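Side-chain contact in taurine dioxygenase (Burkholderia ambifaria, PDB 5VN6), which probably oxidises taurine as an iron-dependent dioxygenase of the TfdA family, and here holds a magnesium ion at its metal site: residues P188-H193 with G197-Y202. Sequence-based numbering, arbitrary orientation.
Sequences PVVRTH and GEKVLY
Pro188 touches Tyr202 through its backbone: its carbonyl O lies at the edge of the tyrosine ring, near the ring plane, 3.7 Å from Tyr202 CD1. Val189 O accepts a hydrogen bond from Tyr202 N (2.8 Å), the donor tilted 23° from the carbonyl plane. Val190 pairs with Leu201 without hydrogen bonds, and its CG1 meets the aliphatic chain of Lys199, 3.8 Å from Lys199 CD. That chain runs on extended, carrying the ammonium away from strand 185-192.

Arg191 and Val200 form the hydrogen-bonded antiparallel pair, with Arg191 N bound to Val200 O and Val200 N to Arg191 O. The arginine side chain lies beside Tyr202, pointing the same way. With CG anti to the backbone N (chi1 178°) and the chain extended, CD comes over the middle of one ring face, 4.0 Å from the Tyr202 ring centroid. This is a CH-pi contact. The guanidinium follows in a cation-pi contact: Arg191 NH1 reaches the phenol end of the ring, 3.6 Å from Tyr202 CZ, with the two planes 74° apart. NH2 has a weak, long ion pair with Asp287. The Tyr202 side chain is about 12 Å from the magnesium ion.

Thr192 sets its methyl CG2 beside Gly197. At His193 the strand gives way to the turn: His193 N bonds almost straight to Glu198 O (2.7 Å), and His193 O takes Gly197 N. The imidazole is fixed at both nitrogens, by Asp260 at NE2 and by turn backbone at ND1. Glu198 OE1 is hydrogen-bonded to Thr196 OG1, and OE2 forms a salt bridge with Arg48.

The two segments form a beta hairpin at one edge of a four-stranded antiparallel sheet, with 185-192 next to strand 157-160. Helix 138-143 packs on Val190, Lys199 and Val200; helix 228-237 meets Val189 and Leu201.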
loop_
_atom_site.group_PDB
_atom_site.type_symbol
_atom_site.label_atom_id
_atom_site.label_comp_id
_atom_site.label_asym_id
_atom_site.label_seq_id
_atom_site.Cartn_x
_atom_site.Cartn_y
_atom_site.Cartn_z
ATOM N N PRO A 188 0.823 -23.279 -10.930
ATOM C CA PRO A 188 0.203 -23.599 -9.641
ATOM C C PRO A 188 -0.168 -22.314 -8.912
ATOM O O PRO A 188 0.581 -21.333 -8.930
ATOM C CB PRO A 188 1.300 -24.360 -8.889
ATOM C CG PRO A 188 2.585 -23.891 -9.530
ATOM C CD PRO A 188 2.238 -23.684 -10.979
ATOM N N VAL A 189 -1.337 -22.337 -8.267
ATOM C CA VAL A 189 -1.770 -21.218 -7.434
ATOM C C VAL A 189 -0.903 -21.122 -6.187
ATOM O O VAL A 189 -0.584 -20.021 -5.716
ATOM C CB VAL A 189 -3.260 -21.373 -7.085
ATOM C CG1 VAL A 189 -3.664 -20.415 -5.959
ATOM C CG2 VAL A 189 -4.126 -21.146 -8.333
ATOM N N VAL A 190 -0.498 -22.263 -5.643
ATOM C CA VAL A 190 0.436 -22.330 -4.525
ATOM C C VAL A 190 1.755 -22.797 -5.109
ATOM O O VAL A 190 1.882 -23.962 -5.508
ATOM C CB VAL A 190 -0.050 -23.288 -3.431
ATOM C CG1 VAL A 190 0.924 -23.308 -2.259
ATOM C CG2 VAL A 190 -1.448 -22.929 -3.005
ATOM N N ARG A 191 2.727 -21.893 -5.214
ATOM C CA ARG A 191 4.015 -22.226 -5.806
ATOM C C ARG A 191 5.031 -22.543 -4.719
ATOM O O ARG A 191 5.101 -21.862 -3.692
ATOM C CB ARG A 191 4.539 -21.094 -6.694
ATOM C CG ARG A 191 5.901 -21.374 -7.300
ATOM C CD ARG A 191 6.454 -20.158 -8.039
ATOM N NE ARG A 191 7.715 -20.462 -8.711
ATOM C CZ ARG A 191 8.349 -19.642 -9.546
ATOM N NH1 ARG A 191 7.837 -18.449 -9.821
ATOM N NH2 ARG A 191 9.493 -20.023 -10.117
ATOM N N THR A 192 5.814 -23.586 -4.954
ATOM C CA THR A 192 6.907 -23.962 -4.065
ATOM C C THR A 192 8.160 -23.244 -4.538
ATOM O O THR A 192 8.619 -23.472 -5.671
ATOM C CB THR A 192 7.138 -25.480 -4.070
ATOM O OG1 THR A 192 5.995 -26.155 -3.523
ATOM C CG2 THR A 192 8.378 -25.830 -3.241
ATOM N N HIS A 193 8.712 -22.388 -3.683
ATOM C CA HIS A 193 9.927 -21.678 -4.038
ATOM C C HIS A 193 11.049 -22.687 -4.266
ATOM O O HIS A 193 11.321 -23.515 -3.382
ATOM C CB HIS A 193 10.316 -20.703 -2.930
ATOM C CG HIS A 193 11.426 -19.776 -3.301
ATOM N ND1 HIS A 193 12.727 -20.199 -3.472
ATOM C CD2 HIS A 193 11.431 -18.438 -3.523
ATOM C CE1 HIS A 193 13.487 -19.164 -3.785
ATOM N NE2 HIS A 193 12.725 -18.082 -3.820
ATOM N N GLY A 197 12.081 -23.863 -0.644
ATOM C CA GLY A 197 10.967 -24.720 -0.303
ATOM C C GLY A 197 9.761 -24.012 0.275
ATOM O O GLY A 197 8.754 -24.675 0.554
ATOM N N GLU A 198 9.822 -22.693 0.463
ATOM C CA GLU A 198 8.689 -21.958 0.999
ATOM C C GLU A 198 7.543 -21.947 -0.001
ATOM O O GLU A 198 7.753 -21.915 -1.216
ATOM C CB GLU A 198 9.083 -20.511 1.316
ATOM C CG GLU A 198 10.098 -20.351 2.422
ATOM C CD GLU A 198 10.735 -18.986 2.394
ATOM O OE1 GLU A 198 11.207 -18.580 1.304
ATOM O OE2 GLU A 198 10.752 -18.309 3.444
ATOM N N LYS A 199 6.318 -21.930 0.516
ATOM C CA LYS A 199 5.158 -21.810 -0.351
ATOM C C LYS A 199 4.852 -20.341 -0.641
ATOM O O LYS A 199 4.964 -19.480 0.237
ATOM C CB LYS A 199 3.957 -22.531 0.258
ATOM C CG LYS A 199 4.143 -24.062 0.287
ATOM C CD LYS A 199 2.843 -24.772 0.690
ATOM C CE LYS A 199 3.053 -26.277 0.868
ATOM N NZ LYS A 199 1.787 -26.968 1.260
ATOM N N VAL A 200 4.518 -20.065 -1.902
ATOM C CA VAL A 200 4.271 -18.723 -2.410
ATOM C C VAL A 200 2.845 -18.674 -2.940
ATOM O O VAL A 200 2.449 -19.530 -3.734
ATOM C CB VAL A 200 5.271 -18.352 -3.523
ATOM C CG1 VAL A 200 5.088 -16.875 -3.949
ATOM C CG2 VAL A 200 6.693 -18.633 -3.074
ATOM N N LEU A 201 2.077 -17.678 -2.514
ATOM C CA LEU A 201 0.799 -17.420 -3.164
ATOM C C LEU A 201 1.066 -16.815 -4.539
ATOM O O LEU A 201 1.494 -15.658 -4.652
ATOM C CB LEU A 201 -0.080 -16.519 -2.298
ATOM C CG LEU A 201 -1.438 -16.141 -2.901
ATOM C CD1 LEU A 201 -2.281 -17.388 -3.258
ATOM C CD2 LEU A 201 -2.207 -15.187 -1.956
ATOM N N TYR A 202 0.803 -17.599 -5.589
ATOM C CA TYR A 202 1.256 -17.267 -6.937
ATOM C C TYR A 202 0.107 -16.972 -7.905
ATOM O O TYR A 202 -0.008 -17.593 -8.970
ATOM C CB TYR A 202 2.143 -18.420 -7.459
ATOM C CG TYR A 202 3.024 -17.990 -8.599
ATOM C CD1 TYR A 202 2.908 -18.574 -9.850
ATOM C CD2 TYR A 202 3.969 -16.971 -8.423
ATOM C CE1 TYR A 202 3.697 -18.170 -10.904
ATOM C CE2 TYR A 202 4.750 -16.548 -9.474
ATOM C CZ TYR A 202 4.610 -17.165 -10.718
ATOM O OH TYR A 202 5.381 -16.774 -11.779
#